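PDB 2XMZ: hydrolase, alpha/beta hydrolase FOLD family from Staphylococcus aureus, which probably catalyses elimination of pyruvate to form 2-succinyl-6-hydroxy-2,4-cyclohexadiene-1-carboxylate, the MenH step of menaquinone biosynthesis. Local coordinates for residues Ile108-Glu114 with Val208-Leu213; Thr70-Asp74 with Tyr99-His105; Phe158-Leu164 with Gly244-Glu250. All blocks are in the same frame, centred on the assembly; numbering follows the deposited sequence.

Interaction 1 of 3, residues Ile108-Glu114 with Val208-Leu213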
loop_
_atom_site.group_PDB
_atom_site.type_symbol
_atom_site.label_atom_id
_atom_site.label_comp_id
_atom_site.label_asym_id
_atom_site.label_seq_id
_atom_site.Cartn_x
_atom_site.Cartn_y
_atom_site.Cartn_z
ATOM N N ILE A 108 -3.438 5.137 15.224
ATOM C CA ILE A 108 -2.354 4.208 14.997
ATOM C C ILE A 108 -1.151 4.583 15.874
ATOM O O ILE A 108 -1.053 5.713 16.357
ATOM C CB ILE A 108 -2.009 4.115 13.503
ATOM C CG1 ILE A 108 -1.462 5.444 12.943
ATOM C CG2 ILE A 108 -3.255 3.623 12.692
ATOM C CD1 ILE A 108 -0.838 5.249 11.549
ATOM N N SER A 109 -0.263 3.627 16.100
ATOM C CA SER A 109 0.916 3.840 16.899
ATOM C C SER A 109 2.093 4.274 16.043
ATOM O O SER A 109 2.817 5.179 16.420
ATOM C CB SER A 109 1.257 2.575 17.663
ATOM O OG SER A 109 0.482 2.539 18.847
ATOM N N ASN A 110 2.254 3.625 14.892
ATOM C CA ASN A 110 3.347 3.897 13.940
ATOM C C ASN A 110 2.826 3.810 12.512
ATOM O O ASN A 110 1.778 3.177 12.241
ATOM C CB ASN A 110 4.494 2.869 14.059
ATOM C CG ASN A 110 5.057 2.765 15.462
ATOM O OD1 ASN A 110 5.796 3.637 15.919
ATOM N ND2 ASN A 110 4.746 1.673 16.137
ATOM N N LEU A 111 3.583 4.399 11.591
ATOM C CA LEU A 111 3.199 4.397 10.192
ATOM C C LEU A 111 4.347 3.944 9.318
ATOM O O LEU A 111 5.478 4.357 9.511
ATOM C CB LEU A 111 2.713 5.785 9.777
ATOM C CG LEU A 111 2.180 5.955 8.352
ATOM C CD1 LEU A 111 0.879 5.116 8.085
ATOM C CD2 LEU A 111 1.959 7.431 8.062
ATOM N N ILE A 112 4.068 3.062 8.364
ATOM C CA ILE A 112 5.115 2.646 7.422
ATOM C C ILE A 112 4.602 2.775 6.010
ATOM O O ILE A 112 3.512 2.298 5.669
ATOM C CB ILE A 112 5.692 1.210 7.659
ATOM C CG1 ILE A 112 6.204 1.065 9.084
ATOM C CG2 ILE A 112 6.856 0.972 6.702
ATOM C CD1 ILE A 112 6.523 -0.415 9.526
ATOM N N LEU A 113 5.414 3.426 5.191
ATOM C CA LEU A 113 5.059 3.756 3.831
ATOM C C LEU A 113 6.133 3.229 2.884
ATOM O O LEU A 113 7.318 3.573 3.018
ATOM C CB LEU A 113 4.966 5.286 3.699
ATOM C CG LEU A 113 4.003 5.957 4.701
ATOM C CD1 LEU A 113 4.102 7.459 4.548
ATOM C CD2 LEU A 113 2.572 5.506 4.488
ATOM N N GLU A 114 5.713 2.425 1.916
ATOM C CA GLU A 114 6.624 1.887 0.937
ATOM C C GLU A 114 6.204 2.366 -0.434
ATOM O O GLU A 114 5.078 2.090 -0.905
ATOM C CB GLU A 114 6.658 0.351 0.958
ATOM C CG GLU A 114 7.597 -0.228 -0.128
ATOM C CD GLU A 114 7.350 -1.698 -0.439
ATOM O OE1 GLU A 114 6.464 -2.324 0.185
ATOM O OE2 GLU A 114 8.032 -2.226 -1.345
ATOM N N VAL A 208 2.874 10.327 14.578
ATOM C CA VAL A 208 3.395 9.030 15.016
ATOM C C VAL A 208 4.735 8.754 14.335
ATOM O O VAL A 208 5.012 9.310 13.272
ATOM C CB VAL A 208 2.375 7.861 14.771
ATOM C CG1 VAL A 208 1.110 8.068 15.632
ATOM C CG2 VAL A 208 2.023 7.701 13.296
ATOM N N PRO A 209 5.586 7.920 14.962
ATOM C CA PRO A 209 6.803 7.542 14.261
ATOM C C PRO A 209 6.468 6.952 12.890
ATOM O O PRO A 209 5.592 6.095 12.787
ATOM C CB PRO A 209 7.425 6.492 15.177
ATOM C CG PRO A 209 6.938 6.911 16.586
ATOM C CD PRO A 209 5.556 7.448 16.361
ATOM N N THR A 210 7.164 7.416 11.854
ATOM C CA THR A 210 6.871 7.019 10.466
ATOM C C THR A 210 8.153 6.559 9.782
ATOM O O THR A 210 9.187 7.261 9.834
ATOM C CB THR A 210 6.218 8.180 9.686
ATOM O OG1 THR A 210 4.977 8.524 10.315
ATOM C CG2 THR A 210 5.920 7.803 8.228
ATOM N N LEU A 211 8.112 5.364 9.191
ATOM C CA LEU A 211 9.220 4.889 8.371
ATOM C C LEU A 211 8.802 5.030 6.916
ATOM O O LEU A 211 7.758 4.566 6.537
ATOM C CB LEU A 211 9.541 3.419 8.654
ATOM C CG LEU A 211 10.635 2.761 7.793
ATOM C CD1 LEU A 211 12.052 3.371 8.059
ATOM C CD2 LEU A 211 10.642 1.253 8.012
ATOM N N ILE A 212 9.630 5.688 6.114
ATOM C CA ILE A 212 9.370 5.833 4.680
ATOM C C ILE A 212 10.433 5.094 3.876
ATOM O O ILE A 212 11.638 5.271 4.103
ATOM C CB ILE A 212 9.295 7.324 4.275
ATOM C CG1 ILE A 212 8.148 8.015 5.029
ATOM C CG2 ILE A 212 9.159 7.461 2.760
ATOM C CD1 ILE A 212 8.313 9.535 5.221
ATOM N N LEU A 213 9.980 4.243 2.957
ATOM C CA LEU A 213 10.873 3.437 2.136
ATOM C C LEU A 213 10.624 3.778 0.678
ATOM O O LEU A 213 9.473 3.907 0.246
ATOM C CB LEU A 213 10.643 1.942 2.380
ATOM C CG LEU A 213 10.689 1.450 3.833
ATOM C CD1 LEU A 213 10.315 -0.010 3.935
ATOM C CD2 LEU A 213 12.051 1.675 4.460
#
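Strands 110-114 and 210-213 run side by side in the same direction, their axes 4.6 Å apart and 6° from parallel. Leu111 N donates to Pro209 O (2.9 Å), Leu211 N to Leu111 O (2.8 Å), Leu113 N to Leu211 O (2.9 Å) and Leu213 N to Leu113 O (2.7 Å). Leu111, Leu113, Thr210 and Ile212 project from one face, Ile112, Glu114, Leu211 and Leu213 from the other. Leu113 CD1 lies 4.1 Å from Ile212 CG1. The m rotamer of Thr210 brings OG1 back to Val208 O, a 3.1 Å hydrogen bond. These are neighbouring strands in the central parallel part of an alpha/beta hydrolase sheet, with helices on both faces: Leu111 (t at chi1, p at chi2) and Leu113 (m, t) both reach helix 92-103, while Ile212 packs on helix 219-231 and Ile112 on helix 252-266. On the latter face Ile112 (m, t) touches Leu211 (t, p), CG2 to CD2 4.0 Å. Glu114, extended with chi1 and chi2 both t, carries its carboxylate away from strand 210-213 to a hydrogen bond with His248. At the strand entrance Val208 points toward Ile108-Glu114, its CG2 4.2 Å from Ile108 CD1 and 4.1 Å from Leu111 CB.

Interaction 2 of 3, residues Thr70-Asp74 with Tyr99-His105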
loop_
_atom_site.group_PDB
_atom_site.type_symbol
_atom_site.label_atom_id
_atom_site.label_comp_id
_atom_site.label_asym_id
_atom_site.label_seq_id
_atom_site.Cartn_x
_atom_site.Cartn_y
_atom_site.Cartn_z
ATOM N N THR A 70 -11.732 4.314 4.759
ATOM C CA THR A 70 -11.487 4.653 6.176
ATOM C C THR A 70 -12.456 3.937 7.098
ATOM O O THR A 70 -12.035 3.386 8.121
ATOM C CB THR A 70 -11.563 6.158 6.382
ATOM O OG1 THR A 70 -10.509 6.731 5.627
ATOM C CG2 THR A 70 -11.404 6.560 7.896
ATOM N N THR A 71 -13.746 3.943 6.742
ATOM C CA THR A 71 -14.740 3.216 7.524
ATOM C C THR A 71 -14.442 1.731 7.571
ATOM O O THR A 71 -14.521 1.097 8.616
ATOM C CB THR A 71 -16.158 3.442 6.987
ATOM O OG1 THR A 71 -16.498 4.814 7.188
ATOM C CG2 THR A 71 -17.181 2.557 7.722
ATOM N N LEU A 72 -14.129 1.180 6.411
ATOM C CA LEU A 72 -13.711 -0.193 6.290
ATOM C C LEU A 72 -12.606 -0.520 7.281
ATOM O O LEU A 72 -12.683 -1.518 8.029
ATOM C CB LEU A 72 -13.208 -0.401 4.859
ATOM C CG LEU A 72 -12.902 -1.772 4.299
ATOM C CD1 LEU A 72 -12.993 -1.667 2.763
ATOM C CD2 LEU A 72 -11.501 -2.271 4.746
ATOM N N LEU A 73 -11.579 0.322 7.283
ATOM C CA LEU A 73 -10.443 0.117 8.167
ATOM C C LEU A 73 -10.797 0.372 9.634
ATOM O O LEU A 73 -10.348 -0.372 10.500
ATOM C CB LEU A 73 -9.242 0.972 7.749
ATOM C CG LEU A 73 -8.646 0.804 6.350
ATOM C CD1 LEU A 73 -7.326 1.610 6.270
ATOM C CD2 LEU A 73 -8.400 -0.652 5.983
ATOM N N ASP A 74 -11.590 1.410 9.911
ATOM C CA ASP A 74 -12.072 1.681 11.284
ATOM C C ASP A 74 -12.669 0.402 11.903
ATOM O O ASP A 74 -12.393 0.046 13.053
ATOM C CB ASP A 74 -13.166 2.762 11.290
ATOM C CG ASP A 74 -12.646 4.178 11.020
ATOM O OD1 ASP A 74 -11.439 4.507 11.177
ATOM O OD2 ASP A 74 -13.503 5.006 10.674
ATOM N N TYR A 99 -3.918 8.460 4.205
ATOM C CA TYR A 99 -5.251 9.006 4.430
ATOM C C TYR A 99 -5.734 8.587 5.798
ATOM O O TYR A 99 -6.323 9.399 6.556
ATOM C CB TYR A 99 -6.239 8.569 3.333
ATOM C CG TYR A 99 -7.563 9.294 3.432
ATOM C CD1 TYR A 99 -7.779 10.471 2.735
ATOM C CD2 TYR A 99 -8.584 8.813 4.250
ATOM C CE1 TYR A 99 -8.994 11.165 2.822
ATOM C CE2 TYR A 99 -9.816 9.507 4.357
ATOM C CZ TYR A 99 -10.000 10.680 3.640
ATOM O OH TYR A 99 -11.188 11.372 3.722
ATOM N N TYR A 100 -5.468 7.334 6.141
ATOM C CA TYR A 100 -5.928 6.815 7.394
ATOM C C TYR A 100 -5.184 7.427 8.574
ATOM O O TYR A 100 -5.804 7.707 9.589
ATOM C CB TYR A 100 -5.858 5.285 7.474
ATOM C CG TYR A 100 -6.707 4.788 8.613
ATOM C CD1 TYR A 100 -8.075 4.543 8.433
ATOM C CD2 TYR A 100 -6.165 4.619 9.897
ATOM C CE1 TYR A 100 -8.860 4.106 9.497
ATOM C CE2 TYR A 100 -6.926 4.185 10.942
ATOM C CZ TYR A 100 -8.286 3.939 10.737
ATOM O OH TYR A 100 -9.046 3.513 11.792
ATOM N N ALA A 101 -3.876 7.628 8.439
ATOM C CA ALA A 101 -3.082 8.280 9.496
ATOM C C ALA A 101 -3.618 9.659 9.819
ATOM O O ALA A 101 -3.516 10.108 10.956
ATOM C CB ALA A 101 -1.588 8.376 9.108
ATOM N N ILE A 102 -4.158 10.338 8.800
ATOM C CA ILE A 102 -4.668 11.705 8.941
ATOM C C ILE A 102 -6.149 11.768 9.345
ATOM O O ILE A 102 -6.552 12.642 10.114
ATOM C CB ILE A 102 -4.476 12.470 7.602
ATOM C CG1 ILE A 102 -2.980 12.646 7.315
ATOM C CG2 ILE A 102 -5.200 13.824 7.604
ATOM C CD1 ILE A 102 -2.644 12.939 5.848
ATOM N N ASN A 103 -6.946 10.840 8.823
ATOM C CA ASN A 103 -8.396 10.925 8.924
ATOM C C ASN A 103 -9.044 9.758 9.623
ATOM O O ASN A 103 -10.237 9.821 9.922
ATOM C CB ASN A 103 -9.006 11.048 7.531
ATOM C CG ASN A 103 -8.624 12.341 6.853
ATOM O OD1 ASN A 103 -8.997 13.411 7.299
ATOM N ND2 ASN A 103 -7.874 12.241 5.773
ATOM N N GLY A 104 -8.272 8.699 9.887
ATOM C CA GLY A 104 -8.824 7.488 10.518
ATOM C C GLY A 104 -9.339 7.689 11.931
ATOM O O GLY A 104 -8.927 8.613 12.647
ATOM N N HIS A 105 -10.230 6.808 12.349
ATOM C CA HIS A 105 -10.922 7.006 13.602
ATOM C C HIS A 105 -10.345 6.160 14.732
ATOM O O HIS A 105 -10.631 6.397 15.909
ATOM C CB HIS A 105 -12.441 6.881 13.390
ATOM C CG HIS A 105 -12.976 7.905 12.421
ATOM N ND1 HIS A 105 -13.279 7.606 11.105
ATOM C CD2 HIS A 105 -13.187 9.240 12.559
ATOM C CE1 HIS A 105 -13.692 8.699 10.488
ATOM N NE2 HIS A 105 -13.636 9.708 11.344
#
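Tyr100, Thr70 and Asp74 lose the most surface here, where helix 66-77 meets the end of helix 92-103. The local axes cross at -78° and come no closer than 10.7 Å, a gap wide enough for a tyrosine ring to lie between them. Tyr100 fills it: with chi1 in the t well its ring reaches across to helix 66-77, with CE1 3.6 Å from Leu73 CB and 3.5 Å from Thr70 O, the carbonyl lying near the ring plane. Its hydroxyl donates to Asp74, OH to OD1 2.7 Å, and also bonds to the backbone of Ile106.

The CA-to-CB bond of Thr70 points toward 99-105. Its methyl sits over the turn that ends helix 92-103, CG2 being 3.8 Å from Gly104 CA and 3.9 Å from His105 ND1. OG1, hydrogen-bonded to Phe66 O one turn back in its own helix, meets the edge of the Tyr99 ring, 3.1 Å from CE2. Gly104 is where the chain leaves helical geometry, and a beta carbon there would run into the Tyr100 ring.

Asp74, one turn on, uses both carboxylate oxygens. OD1 takes the Tyr100 hydroxyl and the backbone amide of His105 (N to OD1 2.9 Å), while OD2 receives ND1 of His105 at 2.6 Å. This packing on the outer layer of the alpha/beta hydrolase fold thus joins two helices on one side of the sheet. Three donors converging on one carboxylate imply that both oxygens of Asp74 are satisfied by hydrogen bonds, tying helix 66-77 to the chain just past the end of helix 92-103, with ND1 of His105 as a protonated nitrogen facing OD2.

Interaction 3 of 3, residues Phe158-Leu164 with Gly244-Glu250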
loop_
_atom_site.group_PDB
_atom_site.type_symbol
_atom_site.label_atom_id
_atom_site.label_comp_id
_atom_site.label_asym_id
_atom_site.label_seq_id
_atom_site.Cartn_x
_atom_site.Cartn_y
_atom_site.Cartn_z
ATOM N N PHE A 158 7.885 -0.247 -13.572
ATOM C CA PHE A 158 8.170 -1.631 -13.233
ATOM C C PHE A 158 9.363 -2.248 -13.949
ATOM O O PHE A 158 9.575 -3.454 -13.860
ATOM C CB PHE A 158 6.930 -2.482 -13.464
ATOM C CG PHE A 158 5.749 -2.026 -12.683
ATOM C CD1 PHE A 158 5.779 -2.044 -11.293
ATOM C CD2 PHE A 158 4.600 -1.576 -13.340
ATOM C CE1 PHE A 158 4.663 -1.618 -10.548
ATOM C CE2 PHE A 158 3.495 -1.138 -12.624
ATOM C CZ PHE A 158 3.528 -1.163 -11.215
ATOM N N GLN A 159 10.155 -1.425 -14.638
ATOM C CA GLN A 159 11.269 -1.932 -15.436
ATOM C C GLN A 159 12.215 -2.833 -14.626
ATOM O O GLN A 159 12.686 -3.858 -15.122
ATOM C CB GLN A 159 12.032 -0.768 -16.083
ATOM C CG GLN A 159 13.090 -1.186 -17.057
ATOM C CD GLN A 159 13.734 -0.013 -17.767
ATOM O OE1 GLN A 159 14.505 -0.199 -18.718
ATOM N NE2 GLN A 159 13.420 1.205 -17.319
ATOM N N SER A 160 12.462 -2.460 -13.371
ATOM C CA SER A 160 13.363 -3.212 -12.500
ATOM C C SER A 160 12.875 -4.649 -12.256
ATOM O O SER A 160 13.679 -5.529 -11.963
ATOM C CB SER A 160 13.543 -2.502 -11.160
ATOM O OG SER A 160 12.339 -2.587 -10.415
ATOM N N GLN A 161 11.577 -4.888 -12.405
ATOM C CA GLN A 161 11.044 -6.249 -12.228
ATOM C C GLN A 161 11.488 -7.230 -13.310
ATOM O O GLN A 161 11.533 -8.437 -13.069
ATOM C CB GLN A 161 9.518 -6.242 -12.131
ATOM C CG GLN A 161 9.006 -5.533 -10.881
ATOM C CD GLN A 161 7.520 -5.681 -10.676
ATOM O OE1 GLN A 161 6.824 -6.359 -11.458
ATOM N NE2 GLN A 161 7.010 -5.061 -9.606
ATOM N N LEU A 162 11.818 -6.713 -14.497
ATOM C CA LEU A 162 12.215 -7.557 -15.631
ATOM C C LEU A 162 13.505 -8.314 -15.318
ATOM O O LEU A 162 13.878 -9.271 -16.011
ATOM C CB LEU A 162 12.385 -6.719 -16.903
ATOM C CG LEU A 162 11.164 -5.931 -17.382
ATOM C CD1 LEU A 162 11.615 -4.788 -18.289
ATOM C CD2 LEU A 162 10.134 -6.831 -18.090
ATOM N N GLU A 163 14.153 -7.881 -14.243
ATOM C CA GLU A 163 15.386 -8.473 -13.765
ATOM C C GLU A 163 15.178 -9.510 -12.646
ATOM O O GLU A 163 16.130 -10.172 -12.228
ATOM C CB GLU A 163 16.336 -7.360 -13.292
ATOM C CG GLU A 163 17.024 -6.611 -14.436
ATOM C CD GLU A 163 18.088 -7.449 -15.108
ATOM O OE1 GLU A 163 17.744 -8.338 -15.930
ATOM O OE2 GLU A 163 19.280 -7.218 -14.813
ATOM N N LEU A 164 13.946 -9.650 -12.168
ATOM C CA LEU A 164 13.644 -10.573 -11.070
ATOM C C LEU A 164 13.718 -12.031 -11.501
ATOM O O LEU A 164 13.654 -12.318 -12.699
ATOM C CB LEU A 164 12.271 -10.257 -10.460
ATOM C CG LEU A 164 12.265 -8.962 -9.644
ATOM C CD1 LEU A 164 10.863 -8.555 -9.249
ATOM C CD2 LEU A 164 13.208 -9.027 -8.426
ATOM N N GLY A 244 13.554 -1.242 -7.339
ATOM C CA GLY A 244 12.571 -0.316 -7.880
ATOM C C GLY A 244 11.391 -0.111 -6.955
ATOM O O GLY A 244 11.538 0.008 -5.724
ATOM N N HIS A 245 10.213 -0.078 -7.548
ATOM C CA HIS A 245 9.013 0.337 -6.838
ATOM C C HIS A 245 8.592 -0.666 -5.756
ATOM O O HIS A 245 8.324 -0.281 -4.611
ATOM C CB HIS A 245 7.884 0.538 -7.841
ATOM C CG HIS A 245 6.740 1.329 -7.303
ATOM N ND1 HIS A 245 6.844 2.670 -6.994
ATOM C CD2 HIS A 245 5.455 0.982 -7.055
ATOM C CE1 HIS A 245 5.675 3.107 -6.556
ATOM N NE2 HIS A 245 4.810 2.110 -6.603
ATOM N N THR A 246 8.538 -1.945 -6.122
ATOM C CA THR A 246 8.056 -2.986 -5.196
ATOM C C THR A 246 9.243 -3.590 -4.441
ATOM O O THR A 246 9.649 -4.737 -4.683
ATOM C CB THR A 246 7.258 -4.079 -5.911
ATOM O OG1 THR A 246 6.452 -3.501 -6.944
ATOM C CG2 THR A 246 6.363 -4.829 -4.933
ATOM N N ILE A 247 9.772 -2.802 -3.517
ATOM C CA ILE A 247 10.919 -3.190 -2.706
ATOM C C ILE A 247 10.675 -4.512 -1.971
ATOM O O ILE A 247 11.543 -5.384 -1.977
ATOM C CB ILE A 247 11.253 -2.145 -1.632
ATOM C CG1 ILE A 247 11.301 -0.724 -2.205
ATOM C CG2 ILE A 247 12.593 -2.511 -0.948
ATOM C CD1 ILE A 247 11.244 0.359 -1.113
ATOM N N HIS A 248 9.499 -4.675 -1.366
ATOM C CA HIS A 248 9.229 -5.880 -0.546
ATOM C C HIS A 248 9.316 -7.173 -1.345
ATOM O O HIS A 248 9.384 -8.274 -0.780
ATOM C CB HIS A 248 7.912 -5.757 0.258
ATOM C CG HIS A 248 6.656 -5.773 -0.559
ATOM N ND1 HIS A 248 5.952 -4.633 -0.864
ATOM C CD2 HIS A 248 5.939 -6.803 -1.071
ATOM C CE1 HIS A 248 4.884 -4.949 -1.578
ATOM N NE2 HIS A 248 4.844 -6.266 -1.700
ATOM N N VAL A 249 9.316 -7.047 -2.665
ATOM C CA VAL A 249 9.478 -8.220 -3.536
ATOM C C VAL A 249 10.903 -8.353 -4.102
ATOM O O VAL A 249 11.373 -9.463 -4.348
ATOM C CB VAL A 249 8.458 -8.177 -4.690
ATOM C CG1 VAL A 249 8.794 -9.191 -5.742
ATOM C CG2 VAL A 249 7.073 -8.465 -4.163
ATOM N N GLU A 250 11.571 -7.222 -4.329
ATOM C CA GLU A 250 12.849 -7.224 -5.042
ATOM C C GLU A 250 14.006 -7.486 -4.089
ATOM O O GLU A 250 14.982 -8.144 -4.463
ATOM C CB GLU A 250 13.063 -5.907 -5.800
ATOM C CG GLU A 250 12.012 -5.645 -6.864
ATOM C CD GLU A 250 12.422 -4.577 -7.868
ATOM O OE1 GLU A 250 13.513 -3.978 -7.723
ATOM O OE2 GLU A 250 11.625 -4.333 -8.805
HETATM O O HOH W 1 9.942 -1.254 -10.230
HETATM O O HOH W 2 9.389 -3.235 -8.527
HETATM O O HOH W 3 4.588 -5.275 -8.066
#
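Gly244 opens the second segment against Ser160, whose OG lies 3.4 Å from its CA; a beta carbon pointing that way would collide with the hydroxyl. Next comes His245, whose backbone N donates to water 1 (2.9 Å), and that water in turn donates to Ser160 OG (2.7 Å). The imidazole bonds to Ser91 and Asp218, consistent with the Ser-His-Asp triad of the alpha/beta hydrolase fold, and CD2 comes within 4.4 Å of Phe158 CE1. Thr246 centres an inverse gamma turn. Its N donates to water 2 (2.9 Å), which also accepts from Gln161 NE2 (3.2 Å) and donates to Glu250 OE2 (2.5 Å). Its OG1, hydrogen-bonded to Tyr90, is joined to Gln161 NE2 through water 3, 2.8 and 2.9 Å away respectively. Further along, Val249 CG1 packs on Leu164 CD1 at 4.1 Å. Glu250, the most heavily covered residue, closes the contact: OE2 accepts a very short bond from Ser160 OG (2.5 Å), OE1 takes the Gly244 amide (N to OE1 2.8 Å), and its CG rests on Leu164 CD2 at 3.9 Å. The probable catalytic-histidine loop and short helix 247-250 are thereby held against the 3-10 segment 159-163. Helix 166-177 packs on both partners, through Gln161 and Val249, while Glu114 at the end of strand 110-114 holds His248 from the sheet side.

Overall arrangement
From the N terminus, interaction 2 comes first: it closes the loop that leaves helix 66-77, passes through strand 84-90 and returns along helix 92-103. The chain then enters strand 110-114, where interaction 1 opens. That contact brings together neighbouring strands of the sheet, bridging a long, largely helical excursion. Interaction 3 starts within this excursion, at 158-164, and ends beyond it at 244-250, so interactions 1 and 3 cross while interaction 2 precedes both. Ala101 of helix 92-103 packs on Ile108 and Leu111, joining interactions 1 and 2; Glu114 to His248 joins 1 and 3. Interactions 2 and 3 lie on opposite sides of the chain's centre, nearest atoms about 15 Å apart.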